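Long-range contacts in F5/8 type C domain protein (Bacteroides ovatus, PDB 4ZRX), which probably hydrolyses alpha-L-fucosidic linkages of glycans, using a TIM-barrel catalytic domain that is followed by beta-sandwich domains: residues Phe50-Thr56 / Asp66-Pro72; Glu59-Gly63 / Lys97-Gly101; Gly374-Leu380 / Ala436-Arg442. All blocks are in the same frame, centred on the assembly; numbering follows the deposited sequence.

From the N terminus, the chain leaves barrel strand 44-48 and forms interaction 1, in which 66-72 folds back on the short helix 52-56 and closes a loop of nine residues. That loop contains 59-63, which reaches out to 97-101, just past strand 91-97, in interaction 2. The two contacts cross, their segments alternating along the sequence. They also touch: N53 ND2 lies 3.1 Å from E59 O, and I52 CG2 lies 3.4 Å from D100 OD1. Together they tie two neighbouring loops of the barrel. Interaction 3 follows in series, its centre about 56 Å from that of interaction 1 and about 52 Å from that of interaction 2, joining two strands of a beta-sandwich.

Interaction 1: Phe50-Thr56 / Asp66-Pro72; sequences FGINTFT and DPALFNP
This is an aromatic, apolar contact within the first beta-alpha-beta unit of the TIM barrel, where the long connection between strand 44-48 and helix 77-86 doubles back on itself. G51, in an extended conformation (170/-157) that a residue without a side chain adopts easily, leads into the short helix 52-56. The helix start is tied by T54 N to G51 O (3.1 Å) and G51 N to T54 OG1 (3.1 Å). D66 makes an Asx turn (A68 N to D66 OD1, 3.0 Å), and P67, whose ring restricts phi (here -53°), begins the 3-10 turn 67-69. The CA atoms of I52 and F70 lie 5.3 Å apart, those of F55 and L69 6.2 Å.

F70 (chi1 t) packs its ring against those of both F50 (t) and F55 (m), the three centroids forming the triangle of an aromatic cluster. Its plane lies at 70° to F50 and 73° to F55, with F50 CE2 to F70 CZ and F55 CE2 to F70 CD1 both 3.6 Å. L69 (chi1 m) suits the apolar margin, its CB 4.4 Å from I52 CG1 and its CD1 3.9 Å from T56 CG2. The cluster extends to W80 of helix 77-86, edge-to-face with F50, and to F102. F55 covers the proline end, its CZ 3.7 Å from P72 CD, while its CB touches L69 O at 3.3 Å.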
ATOM      1  N   PHE A  50       2.308  13.403  10.633  1.00 15.43           N
ATOM      2  CA  PHE A  50       2.392  14.821  10.872  1.00 15.69           C
ATOM      3  C   PHE A  50       3.165  15.028  12.157  1.00 15.89           C
ATOM      4  O   PHE A  50       3.021  14.298  13.138  1.00 16.10           O
ATOM      5  CB  PHE A  50       0.993  15.406  10.983  1.00 16.40           C
ATOM      6  CG  PHE A  50       0.986  16.904  11.066  1.00 17.03           C
ATOM      7  CD1 PHE A  50       1.453  17.682  10.009  1.00 17.45           C
ATOM      8  CD2 PHE A  50       0.468  17.523  12.187  1.00 17.67           C
ATOM      9  CE1 PHE A  50       1.408  19.061  10.079  1.00 18.98           C
ATOM     10  CE2 PHE A  50       0.485  18.904  12.280  1.00 18.24           C
ATOM     11  CZ  PHE A  50       0.917  19.684  11.219  1.00 18.16           C
ATOM     12  N   GLY A  51       4.078  15.977  12.154  1.00 16.37           N
ATOM     13  CA  GLY A  51       4.877  16.277  13.338  1.00 17.29           C
ATOM     14  C   GLY A  51       6.005  17.224  13.050  1.00 18.22           C
ATOM     15  O   GLY A  51       5.972  17.998  12.071  1.00 17.94           O
ATOM     16  N   ILE A  52       7.023  17.166  13.900  1.00 18.92           N
ATOM     17  CA  ILE A  52       8.159  18.041  13.681  1.00 20.45           C
ATOM     18  C   ILE A  52       8.893  17.676  12.367  1.00 20.14           C
ATOM     19  O   ILE A  52       9.429  18.563  11.703  1.00 20.19           O
ATOM     20  CB  ILE A  52       9.050  18.018  14.923  1.00 22.05           C
ATOM     21  CG1 ILE A  52       9.937  19.275  14.969  1.00 24.60           C
ATOM     22  CG2 ILE A  52       9.794  16.737  14.980  1.00 21.93           C
ATOM     23  CD1 ILE A  52      10.017  19.851  16.328  1.00 25.48           C
ATOM     24  N   ASN A  53       8.836  16.412  11.955  1.00 19.88           N
ATOM     25  CA  ASN A  53       9.471  15.992  10.703  1.00 19.75           C
ATOM     26  C   ASN A  53       8.883  16.712   9.502  1.00 19.94           C
ATOM     27  O   ASN A  53       9.569  16.913   8.477  1.00 20.21           O
ATOM     28  CB  ASN A  53       9.325  14.506  10.457  1.00 19.48           C
ATOM     29  CG  ASN A  53      10.113  13.650  11.382  1.00 20.26           C
ATOM     30  OD1 ASN A  53      10.856  14.098  12.252  1.00 21.48           O
ATOM     31  ND2 ASN A  53       9.942  12.372  11.202  1.00 20.22           N
ATOM     32  N   THR A  54       7.603  17.099   9.591  1.00 18.72           N
ATOM     33  CA  THR A  54       6.981  17.846   8.524  1.00 18.50           C
ATOM     34  C   THR A  54       7.734  19.161   8.271  1.00 20.10           C
ATOM     35  O   THR A  54       7.788  19.646   7.129  1.00 20.06           O
ATOM     36  CB  THR A  54       5.521  18.180   8.897  1.00 19.13           C
ATOM     37  OG1 THR A  54       4.836  16.984   9.275  1.00 18.38           O
ATOM     38  CG2 THR A  54       4.784  18.886   7.770  1.00 19.20           C
ATOM     39  N   PHE A  55       8.295  19.732   9.342  1.00 19.46           N
ATOM     40  CA  PHE A  55       8.963  21.038   9.306  1.00 20.71           C
ATOM     41  C   PHE A  55      10.460  20.963   9.081  1.00 22.30           C
ATOM     42  O   PHE A  55      11.075  21.973   8.695  1.00 23.85           O
ATOM     43  CB  PHE A  55       8.608  21.855  10.550  1.00 20.01           C
ATOM     44  CG  PHE A  55       7.146  22.142  10.602  1.00 19.88           C
ATOM     45  CD1 PHE A  55       6.614  23.246   9.971  1.00 20.10           C
ATOM     46  CD2 PHE A  55       6.289  21.213  11.171  1.00 19.06           C
ATOM     47  CE1 PHE A  55       5.225  23.471   9.955  1.00 20.29           C
ATOM     48  CE2 PHE A  55       4.916  21.405  11.124  1.00 18.65           C
ATOM     49  CZ  PHE A  55       4.387  22.530  10.504  1.00 18.80           C
ATOM     50  N   THR A  56      11.060  19.800   9.337  1.00 22.27           N
ATOM     51  CA  THR A  56      12.483  19.645   9.076  1.00 22.14           C
ATOM     52  C   THR A  56      12.803  19.007   7.729  1.00 23.16           C
ATOM     53  O   THR A  56      13.948  19.061   7.272  1.00 23.21           O
ATOM     54  CB  THR A  56      13.133  18.743  10.145  1.00 22.34           C
ATOM     55  OG1 THR A  56      12.515  17.442  10.141  1.00 21.46           O
ATOM     56  CG2 THR A  56      13.008  19.357  11.473  1.00 23.05           C
ATOM     57  N   ASP A  66      14.492  21.177  17.609  1.00 25.06           N
ATOM     58  CA  ASP A  66      14.002  22.284  18.419  1.00 25.58           C
ATOM     59  C   ASP A  66      12.463  22.331  18.276  1.00 26.42           C
ATOM     60  O   ASP A  66      11.976  22.563  17.171  1.00 24.45           O
ATOM     61  CB  ASP A  66      14.630  23.587  17.900  1.00 25.88           C
ATOM     62  CG  ASP A  66      14.280  24.778  18.735  1.00 27.11           C
ATOM     63  OD1 ASP A  66      13.371  24.696  19.590  1.00 26.80           O
ATOM     64  OD2 ASP A  66      14.941  25.822  18.536  1.00 28.59           O
ATOM     65  N   PRO A  67      11.683  22.188  19.393  1.00 26.91           N
ATOM     66  CA  PRO A  67      10.203  22.354  19.203  1.00 27.07           C
ATOM     67  C   PRO A  67       9.744  23.605  18.533  1.00 26.75           C
ATOM     68  O   PRO A  67       8.628  23.666  18.055  1.00 26.49           O
ATOM     69  CB  PRO A  67       9.648  22.358  20.642  1.00 28.32           C
ATOM     70  CG  PRO A  67      10.651  21.659  21.405  1.00 29.41           C
ATOM     71  CD  PRO A  67      12.011  22.023  20.806  1.00 28.14           C
ATOM     72  N   ALA A  68      10.570  24.637  18.544  1.00 26.59           N
ATOM     73  CA  ALA A  68      10.307  25.878  17.836  1.00 26.73           C
ATOM     74  C   ALA A  68       9.999  25.688  16.353  1.00 26.94           C
ATOM     75  O   ALA A  68       9.308  26.494  15.773  1.00 27.50           O
ATOM     76  CB  ALA A  68      11.457  26.864  17.982  1.00 29.46           C
ATOM     77  N   LEU A  69      10.509  24.618  15.760  1.00 25.67           N
ATOM     78  CA  LEU A  69      10.303  24.379  14.353  1.00 25.79           C
ATOM     79  C   LEU A  69       8.870  23.948  14.046  1.00 24.48           C
ATOM     80  O   LEU A  69       8.428  24.101  12.907  1.00 23.47           O
ATOM     81  CB  LEU A  69      11.239  23.295  13.885  1.00 26.76           C
ATOM     82  CG  LEU A  69      12.685  23.759  13.897  1.00 28.81           C
ATOM     83  CD1 LEU A  69      13.569  22.579  13.521  1.00 29.60           C
ATOM     84  CD2 LEU A  69      12.873  24.887  12.932  1.00 30.92           C
ATOM     85  N   PHE A  70       8.194  23.389  15.044  1.00 23.76           N
ATOM     86  CA  PHE A  70       6.763  22.970  14.838  1.00 23.04           C
ATOM     87  C   PHE A  70       5.889  24.183  14.802  1.00 24.54           C
ATOM     88  O   PHE A  70       5.533  24.773  15.844  1.00 24.99           O
ATOM     89  CB  PHE A  70       6.277  21.986  15.887  1.00 22.16           C
ATOM     90  CG  PHE A  70       4.889  21.491  15.590  1.00 21.27           C
ATOM     91  CD1 PHE A  70       4.709  20.523  14.630  1.00 20.77           C
ATOM     92  CD2 PHE A  70       3.794  22.065  16.167  1.00 21.45           C
ATOM     93  CE1 PHE A  70       3.441  20.051  14.296  1.00 20.64           C
ATOM     94  CE2 PHE A  70       2.527  21.609  15.835  1.00 21.24           C
ATOM     95  CZ  PHE A  70       2.354  20.602  14.904  1.00 21.57           C
ATOM     96  N   ASN A  71       5.525  24.613  13.605  1.00 24.79           N
ATOM     97  CA  ASN A  71       4.712  25.803  13.508  1.00 26.73           C
ATOM     98  C   ASN A  71       3.822  25.853  12.279  1.00 25.50           C
ATOM     99  O   ASN A  71       4.044  26.633  11.359  1.00 25.50           O
ATOM    100  CB  ASN A  71       5.602  27.064  13.572  1.00 29.76           C
ATOM    101  CG  ASN A  71       4.783  28.323  13.924  1.00 31.88           C
ATOM    102  OD1 ASN A  71       3.651  28.238  14.391  1.00 33.21           O
ATOM    103  ND2 ASN A  71       5.328  29.470  13.627  1.00 36.16           N
ATOM    104  N   PRO A  72       2.797  25.011  12.248  1.00 23.99           N
ATOM    105  CA  PRO A  72       1.878  25.056  11.112  1.00 24.44           C
ATOM    106  C   PRO A  72       1.188  26.364  10.908  1.00 25.50           C
ATOM    107  O   PRO A  72       0.731  26.970  11.898  1.00 26.70           O
ATOM    108  CB  PRO A  72       0.837  23.997  11.444  1.00 23.89           C
ATOM    109  CG  PRO A  72       1.134  23.530  12.732  1.00 23.65           C
ATOM    110  CD  PRO A  72       2.392  24.031  13.259  1.00 23.17           C
TER

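Interaction 2: Glu59-Gly63 / Lys97-Gly101; sequences EWGDG and KHHDG. With EDO (1,2-ethanediol), chain D.
D100, W60 and H99 give up the most surface in this contact between two irregular loops, 59-63 and 97-101, beyond the C-terminal ends of the barrel strands, the second following strand 91-97. H98 to G101 is a type I turn closed by G101 N to H98 O (3.0 Å); G101, at phi 89°, suits the turn's last position.

D100 (chi1 p) packs against the backbone of G61 to G63, the CA atoms of G63 and D100 being 4.3 Å apart. Its CB is 3.8 Å from G61 CA, too close for any side chain on G61. G63, at phi 92°, brings its CA within 3.3 Å of D100 O in a CA-H...O contact. D100 OD1 accepts from F102 N, whereas OD2 accepts a hydrogen bond from a water (2.7 Å) that also accepts from G61 N (2.9 Å) and is hydrogen-bonded to H98 ND1 (2.9 Å).

W60 (chi1 m) and H99 (chi1 m) pair T-shaped: the histidine edge meets the indole face, five-membered ring centroids 4.6 Å apart, planes at 88°, W60 NE1 to H99 CD2 3.4 Å. H99 ND1 is hydrogen-bonded to S146 OG. H98 lies obliquely beside W60, its CE1 3.8 Å from W60 CD1.

H98 NE2 hydrogen-bonds O1 of an ethanediol, probably from the crystallisation liquor, at 2.9 Å; H49 and E230 also hold it. Two histidines and a glutamate holding a diol are consistent with, though not proof of, a sugar pocket; in GH29 fucosidases such loops line the active site.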
ATOM      1  N   GLU A  59      12.442  12.098   7.134  1.00 21.83           N
ATOM      2  CA  GLU A  59      11.545  10.978   7.309  1.00 20.73           C
ATOM      3  C   GLU A  59      11.590  10.423   8.720  1.00 21.04           C
ATOM      4  O   GLU A  59      10.566  10.006   9.235  1.00 20.64           O
ATOM      5  CB  GLU A  59      11.828   9.834   6.284  1.00 20.53           C
ATOM      6  CG  GLU A  59      11.224  10.182   4.892  1.00 20.70           C
ATOM      7  CD  GLU A  59       9.688  10.092   4.946  1.00 19.67           C
ATOM      8  OE1 GLU A  59       9.183   8.951   5.107  1.00 18.71           O
ATOM      9  OE2 GLU A  59       9.029  11.157   4.855  1.00 18.13           O
ATOM     10  N   TRP A  60      12.797  10.319   9.289  1.00 21.19           N
ATOM     11  CA  TRP A  60      12.947   9.970  10.693  1.00 21.91           C
ATOM     12  C   TRP A  60      13.703  11.132  11.344  1.00 22.13           C
ATOM     13  O   TRP A  60      14.769  11.528  10.875  1.00 22.20           O
ATOM     14  CB  TRP A  60      13.768   8.692  10.892  1.00 23.58           C
ATOM     15  CG  TRP A  60      13.018   7.393  10.715  1.00 23.79           C
ATOM     16  CD1 TRP A  60      11.749   7.221  10.300  1.00 22.41           C
ATOM     17  CD2 TRP A  60      13.564   6.076  10.923  1.00 24.02           C
ATOM     18  NE1 TRP A  60      11.445   5.871  10.244  1.00 22.63           N
ATOM     19  CE2 TRP A  60      12.533   5.152  10.641  1.00 24.58           C
ATOM     20  CE3 TRP A  60      14.813   5.604  11.331  1.00 25.64           C
ATOM     21  CZ2 TRP A  60      12.721   3.748  10.739  1.00 26.11           C
ATOM     22  CZ3 TRP A  60      14.996   4.207  11.447  1.00 27.56           C
ATOM     23  CH2 TRP A  60      13.942   3.309  11.142  1.00 27.29           C
ATOM     24  N   GLY A  61      13.157  11.655  12.410  1.00 21.79           N
ATOM     25  CA  GLY A  61      13.865  12.694  13.210  1.00 22.06           C
ATOM     26  C   GLY A  61      14.796  12.049  14.203  1.00 23.09           C
ATOM     27  O   GLY A  61      14.729  10.839  14.470  1.00 23.34           O
ATOM     28  N   ASP A  62      15.646  12.867  14.831  1.00 23.29           N
ATOM     29  CA  ASP A  62      16.690  12.305  15.701  1.00 24.43           C
ATOM     30  C   ASP A  62      16.489  12.597  17.176  1.00 24.41           C
ATOM     31  O   ASP A  62      17.317  12.178  18.023  1.00 24.32           O
ATOM     32  CB  ASP A  62      18.059  12.794  15.244  1.00 27.00           C
ATOM     33  CG  ASP A  62      18.229  14.314  15.367  1.00 28.43           C
ATOM     34  OD1 ASP A  62      17.334  15.059  15.871  1.00 28.52           O
ATOM     35  OD2 ASP A  62      19.283  14.808  14.895  1.00 33.50           O
ATOM     36  N   GLY A  63      15.442  13.341  17.522  1.00 23.34           N
ATOM     37  CA  GLY A  63      15.142  13.613  18.936  1.00 24.55           C
ATOM     38  C   GLY A  63      15.797  14.912  19.444  1.00 25.21           C
ATOM     39  O   GLY A  63      15.503  15.385  20.525  1.00 26.25           O
ATOM     40  N   LYS A  97       3.012  10.688  18.275  1.00 16.61           N
ATOM     41  CA  LYS A  97       4.414  10.762  18.580  1.00 17.00           C
ATOM     42  C   LYS A  97       5.126   9.784  17.668  1.00 17.14           C
ATOM     43  O   LYS A  97       4.821   8.603  17.655  1.00 17.45           O
ATOM     44  CB  LYS A  97       4.720  10.363  20.029  1.00 18.09           C
ATOM     45  CG  LYS A  97       6.190  10.638  20.420  1.00 18.39           C
ATOM     46  CD  LYS A  97       6.501  10.062  21.812  1.00 19.43           C
ATOM     47  CE  LYS A  97       6.749   8.614  21.802  1.00 19.82           C
ATOM     48  NZ  LYS A  97       7.067   8.063  23.129  1.00 21.17           N
ATOM     49  N   HIS A  98       6.048  10.314  16.848  1.00 16.59           N
ATOM     50  CA  HIS A  98       6.881   9.492  15.984  1.00 16.44           C
ATOM     51  C   HIS A  98       8.232   9.223  16.679  1.00 17.55           C
ATOM     52  O   HIS A  98       8.349   9.449  17.860  1.00 17.19           O
ATOM     53  CB  HIS A  98       6.977  10.112  14.573  1.00 16.31           C
ATOM     54  CG  HIS A  98       7.240   9.111  13.506  1.00 17.02           C
ATOM     55  ND1 HIS A  98       8.501   8.813  13.056  1.00 17.99           N
ATOM     56  CD2 HIS A  98       6.400   8.299  12.820  1.00 17.38           C
ATOM     57  CE1 HIS A  98       8.434   7.865  12.143  1.00 17.91           C
ATOM     58  NE2 HIS A  98       7.172   7.508  12.000  1.00 17.67           N
ATOM     59  N   HIS A  99       9.182   8.603  15.970  1.00 18.23           N
ATOM     60  CA  HIS A  99      10.428   8.088  16.618  1.00 20.21           C
ATOM     61  C   HIS A  99      11.245   9.177  17.272  1.00 20.53           C
ATOM     62  O   HIS A  99      11.927   8.944  18.281  1.00 20.91           O
ATOM     63  CB  HIS A  99      11.321   7.358  15.628  1.00 20.58           C
ATOM     64  CG  HIS A  99      10.619   6.278  14.851  1.00 21.10           C
ATOM     65  ND1 HIS A  99       9.660   5.460  15.408  1.00 21.52           N
ATOM     66  CD2 HIS A  99      10.782   5.857  13.575  1.00 21.66           C
ATOM     67  CE1 HIS A  99       9.235   4.599  14.491  1.00 22.24           C
ATOM     68  NE2 HIS A  99       9.915   4.808  13.377  1.00 22.19           N
ATOM     69  N   ASP A 100      11.123  10.362  16.711  1.00 19.82           N
ATOM     70  CA  ASP A 100      11.778  11.582  17.237  1.00 21.21           C
ATOM     71  C   ASP A 100      11.300  11.990  18.617  1.00 20.79           C
ATOM     72  O   ASP A 100      11.992  12.732  19.323  1.00 22.38           O
ATOM     73  CB  ASP A 100      11.577  12.721  16.241  1.00 21.29           C
ATOM     74  CG  ASP A 100      10.150  13.022  16.003  1.00 22.11           C
ATOM     75  OD1 ASP A 100       9.652  13.821  16.807  1.00 24.29           O
ATOM     76  OD2 ASP A 100       9.541  12.457  15.066  1.00 21.51           O
ATOM     77  N   GLY A 101      10.124  11.531  19.034  1.00 20.11           N
ATOM     78  CA  GLY A 101       9.675  11.744  20.397  1.00 20.51           C
ATOM     79  C   GLY A 101       8.900  13.008  20.661  1.00 20.88           C
ATOM     80  O   GLY A 101       8.453  13.239  21.807  1.00 21.05           O
TER
HETATM   81  C1  EDO D 703       5.233   4.282  10.226  1.00 26.04           C
HETATM   82  O1  EDO D 703       5.998   5.487  10.227  1.00 23.30           O
HETATM   83  C2  EDO D 703       5.471   3.583   8.901  1.00 27.91           C
HETATM   84  O2  EDO D 703       6.884   3.413   8.707  1.00 30.19           O
HETATM   85  O   HOH W   1      10.707  10.564  13.529  1.00 19.30           O

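Interaction 3: Gly374-Leu380 / Ala436-Arg442; sequences GEAVYAL and ANKLRVR
Edge strand 374-380 runs antiparallel to 438-442 (160° between axes, closest approach 4.6 Å) in a four-stranded sheet of a beta-sandwich. A376-V441 and Y378-L439 are hydrogen-bonded pairs, N to O 2.9 Å both ways in the first and 2.8 Å in the second. E375-R442, V377-R440 and A379-K438 are non-hydrogen-bonded pairs.

A376, Y378, L439 and V441 face the opposing sheet, whose W368 packs on A376, Y378 and V441, small A376 leaving room for it; Y378 CE1 lies 4.2 Å from V441 CG2. Near the corner at N437, L380 (chi1 m) wedges CD1 4.0 Å from A436 CB, and L380 N hydrogen-bonds N437 O (3.0 Å).

On the other face, branched V377 sits between two aliphatic stems, CG1 3.7 Å from K438 CD and CG2 3.9 Å from R440 CD. E375 OE2 salt-bridges R442 through NH2 (2.7 Å) and NE (2.8 Å); E407 salt-bridges both R440 and R442. One face is apolar and packs inward; the other mixes aliphatic contacts round V377 with the E375-R442 salt bridge.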
ATOM      1  N   GLY A 374     -17.060 -28.724  -4.447  1.00 23.70           N
ATOM      2  CA  GLY A 374     -18.383 -28.175  -4.586  1.00 23.73           C
ATOM      3  C   GLY A 374     -18.453 -26.971  -5.467  1.00 23.79           C
ATOM      4  O   GLY A 374     -17.455 -26.264  -5.613  1.00 22.16           O
ATOM      5  N   GLU A 375     -19.626 -26.762  -6.065  1.00 23.58           N
ATOM      6  CA  GLU A 375     -19.847 -25.697  -7.048  1.00 24.57           C
ATOM      7  C   GLU A 375     -21.144 -24.997  -6.697  1.00 24.69           C
ATOM      8  O   GLU A 375     -22.099 -25.674  -6.237  1.00 25.87           O
ATOM      9  CB  GLU A 375     -20.047 -26.255  -8.454  1.00 27.72           C
ATOM     10  CG  GLU A 375     -18.882 -26.715  -9.132  1.00 30.54           C
ATOM     11  CD  GLU A 375     -19.196 -27.450 -10.433  1.00 31.88           C
ATOM     12  OE1 GLU A 375     -20.336 -27.844 -10.673  1.00 33.88           O
ATOM     13  OE2 GLU A 375     -18.263 -27.599 -11.218  1.00 36.69           O
ATOM     14  N   ALA A 376     -21.227 -23.714  -7.014  1.00 22.33           N
ATOM     15  CA  ALA A 376     -22.424 -22.922  -6.883  1.00 22.81           C
ATOM     16  C   ALA A 376     -22.502 -22.033  -8.098  1.00 22.16           C
ATOM     17  O   ALA A 376     -21.502 -21.500  -8.549  1.00 21.65           O
ATOM     18  CB  ALA A 376     -22.402 -22.127  -5.611  1.00 23.42           C
ATOM     19  N   VAL A 377     -23.713 -21.890  -8.654  1.00 22.06           N
ATOM     20  CA  VAL A 377     -23.959 -21.035  -9.788  1.00 22.38           C
ATOM     21  C   VAL A 377     -24.758 -19.813  -9.340  1.00 22.53           C
ATOM     22  O   VAL A 377     -25.720 -19.933  -8.537  1.00 22.92           O
ATOM     23  CB  VAL A 377     -24.704 -21.864 -10.910  1.00 24.16           C
ATOM     24  CG1 VAL A 377     -25.206 -20.997 -12.035  1.00 25.13           C
ATOM     25  CG2 VAL A 377     -23.834 -22.992 -11.472  1.00 25.36           C
ATOM     26  N   TYR A 378     -24.429 -18.657  -9.889  1.00 21.13           N
ATOM     27  CA  TYR A 378     -25.078 -17.403  -9.647  1.00 21.57           C
ATOM     28  C   TYR A 378     -25.531 -16.788 -10.959  1.00 22.09           C
ATOM     29  O   TYR A 378     -24.766 -16.634 -11.899  1.00 22.97           O
ATOM     30  CB  TYR A 378     -24.138 -16.428  -8.933  1.00 21.56           C
ATOM     31  CG  TYR A 378     -23.640 -16.942  -7.597  1.00 21.17           C
ATOM     32  CD1 TYR A 378     -22.547 -17.775  -7.505  1.00 20.48           C
ATOM     33  CD2 TYR A 378     -24.231 -16.543  -6.422  1.00 21.26           C
ATOM     34  CE1 TYR A 378     -22.133 -18.247  -6.312  1.00 21.51           C
ATOM     35  CE2 TYR A 378     -23.806 -17.015  -5.210  1.00 21.43           C
ATOM     36  CZ  TYR A 378     -22.768 -17.842  -5.121  1.00 21.72           C
ATOM     37  OH  TYR A 378     -22.333 -18.347  -3.889  1.00 22.42           O
ATOM     38  N   ALA A 379     -26.793 -16.400 -11.035  1.00 22.95           N
ATOM     39  CA  ALA A 379     -27.312 -15.672 -12.194  1.00 22.95           C
ATOM     40  C   ALA A 379     -26.766 -14.249 -12.137  1.00 22.71           C
ATOM     41  O   ALA A 379     -26.645 -13.629 -11.045  1.00 22.03           O
ATOM     42  CB  ALA A 379     -28.876 -15.636 -12.156  1.00 25.22           C
ATOM     43  N   LEU A 380     -26.472 -13.728 -13.308  1.00 22.62           N
ATOM     44  CA  LEU A 380     -26.190 -12.323 -13.513  1.00 22.88           C
ATOM     45  C   LEU A 380     -27.380 -11.559 -14.027  1.00 24.46           C
ATOM     46  O   LEU A 380     -28.299 -12.161 -14.641  1.00 26.31           O
ATOM     47  CB  LEU A 380     -24.994 -12.180 -14.453  1.00 22.73           C
ATOM     48  CG  LEU A 380     -23.746 -12.945 -13.983  1.00 22.77           C
ATOM     49  CD1 LEU A 380     -22.615 -12.825 -15.019  1.00 23.27           C
ATOM     50  CD2 LEU A 380     -23.279 -12.464 -12.631  1.00 22.70           C
ATOM     51  N   ALA A 436     -21.384 -12.351 -19.998  1.00 23.24           N
ATOM     52  CA  ALA A 436     -21.841 -13.594 -19.375  1.00 22.04           C
ATOM     53  C   ALA A 436     -23.198 -13.464 -18.726  1.00 22.52           C
ATOM     54  O   ALA A 436     -23.592 -12.342 -18.335  1.00 21.39           O
ATOM     55  CB  ALA A 436     -20.853 -14.039 -18.345  1.00 21.92           C
ATOM     56  N   ASN A 437     -23.865 -14.599 -18.512  1.00 21.96           N
ATOM     57  CA  ASN A 437     -25.217 -14.591 -17.880  1.00 23.67           C
ATOM     58  C   ASN A 437     -25.276 -15.382 -16.573  1.00 22.77           C
ATOM     59  O   ASN A 437     -26.272 -15.282 -15.842  1.00 23.08           O
ATOM     60  CB  ASN A 437     -26.278 -15.000 -18.878  1.00 24.97           C
ATOM     61  CG  ASN A 437     -26.185 -16.481 -19.277  1.00 26.92           C
ATOM     62  OD1 ASN A 437     -26.386 -17.351 -18.464  1.00 28.67           O
ATOM     63  ND2 ASN A 437     -25.836 -16.751 -20.510  1.00 28.08           N
ATOM     64  N   LYS A 438     -24.214 -16.109 -16.251  1.00 21.85           N
ATOM     65  CA  LYS A 438     -24.065 -16.783 -15.013  1.00 21.55           C
ATOM     66  C   LYS A 438     -22.590 -16.804 -14.625  1.00 21.37           C
ATOM     67  O   LYS A 438     -21.700 -16.708 -15.472  1.00 20.64           O
ATOM     68  CB  LYS A 438     -24.578 -18.212 -15.083  1.00 23.28           C
ATOM     69  CG  LYS A 438     -26.159 -18.363 -15.216  1.00 25.23           C
ATOM     70  CD  LYS A 438     -26.523 -19.815 -15.287  1.00 27.53           C
ATOM     71  CE  LYS A 438     -28.069 -20.114 -15.113  1.00 30.48           C
ATOM     72  NZ  LYS A 438     -29.054 -19.235 -15.806  1.00 32.64           N
ATOM     73  N   LEU A 439     -22.360 -17.003 -13.328  1.00 20.83           N
ATOM     74  CA  LEU A 439     -21.054 -17.223 -12.790  1.00 21.64           C
ATOM     75  C   LEU A 439     -21.089 -18.505 -12.039  1.00 21.90           C
ATOM     76  O   LEU A 439     -22.118 -18.879 -11.429  1.00 23.79           O
ATOM     77  CB  LEU A 439     -20.768 -16.054 -11.850  1.00 23.32           C
ATOM     78  CG  LEU A 439     -19.436 -15.486 -11.672  1.00 24.85           C
ATOM     79  CD1 LEU A 439     -18.681 -15.059 -12.925  1.00 24.30           C
ATOM     80  CD2 LEU A 439     -19.620 -14.317 -10.677  1.00 24.98           C
ATOM     81  N   ARG A 440     -20.008 -19.240 -12.060  1.00 20.66           N
ATOM     82  CA  ARG A 440     -19.908 -20.464 -11.271  1.00 20.25           C
ATOM     83  C   ARG A 440     -18.648 -20.394 -10.442  1.00 20.96           C
ATOM     84  O   ARG A 440     -17.601 -20.030 -10.982  1.00 21.40           O
ATOM     85  CB  ARG A 440     -19.843 -21.680 -12.190  1.00 21.38           C
ATOM     86  CG  ARG A 440     -19.738 -22.983 -11.465  1.00 22.51           C
ATOM     87  CD  ARG A 440     -20.248 -24.133 -12.290  1.00 23.77           C
ATOM     88  NE  ARG A 440     -19.372 -24.423 -13.404  1.00 24.32           N
ATOM     89  CZ  ARG A 440     -19.626 -25.251 -14.410  1.00 24.39           C
ATOM     90  NH1 ARG A 440     -20.766 -25.923 -14.477  1.00 25.83           N
ATOM     91  NH2 ARG A 440     -18.722 -25.413 -15.346  1.00 25.86           N
ATOM     92  N   VAL A 441     -18.740 -20.767  -9.157  1.00 20.01           N
ATOM     93  CA  VAL A 441     -17.596 -20.810  -8.273  1.00 19.00           C
ATOM     94  C   VAL A 441     -17.473 -22.236  -7.803  1.00 18.71           C
ATOM     95  O   VAL A 441     -18.459 -22.901  -7.482  1.00 18.84           O
ATOM     96  CB  VAL A 441     -17.804 -19.900  -7.042  1.00 18.45           C
ATOM     97  CG1 VAL A 441     -16.592 -19.968  -6.094  1.00 18.99           C
ATOM     98  CG2 VAL A 441     -18.083 -18.481  -7.508  1.00 18.67           C
ATOM     99  N   ARG A 442     -16.252 -22.728  -7.869  1.00 17.94           N
ATOM    100  CA  ARG A 442     -15.909 -24.057  -7.416  1.00 19.14           C
ATOM    101  C   ARG A 442     -14.888 -23.979  -6.295  1.00 19.12           C
ATOM    102  O   ARG A 442     -13.834 -23.377  -6.483  1.00 18.32           O
ATOM    103  CB  ARG A 442     -15.327 -24.868  -8.583  1.00 21.10           C
ATOM    104  CG  ARG A 442     -15.142 -26.333  -8.233  1.00 23.08           C
ATOM    105  CD  ARG A 442     -14.636 -27.145  -9.452  1.00 25.49           C
ATOM    106  NE  ARG A 442     -15.583 -26.965 -10.560  1.00 28.18           N
ATOM    107  CZ  ARG A 442     -15.406 -26.220 -11.664  1.00 27.59           C
ATOM    108  NH1 ARG A 442     -14.277 -25.600 -11.957  1.00 27.54           N
ATOM    109  NH2 ARG A 442     -16.443 -26.098 -12.481  1.00 30.20           N
TER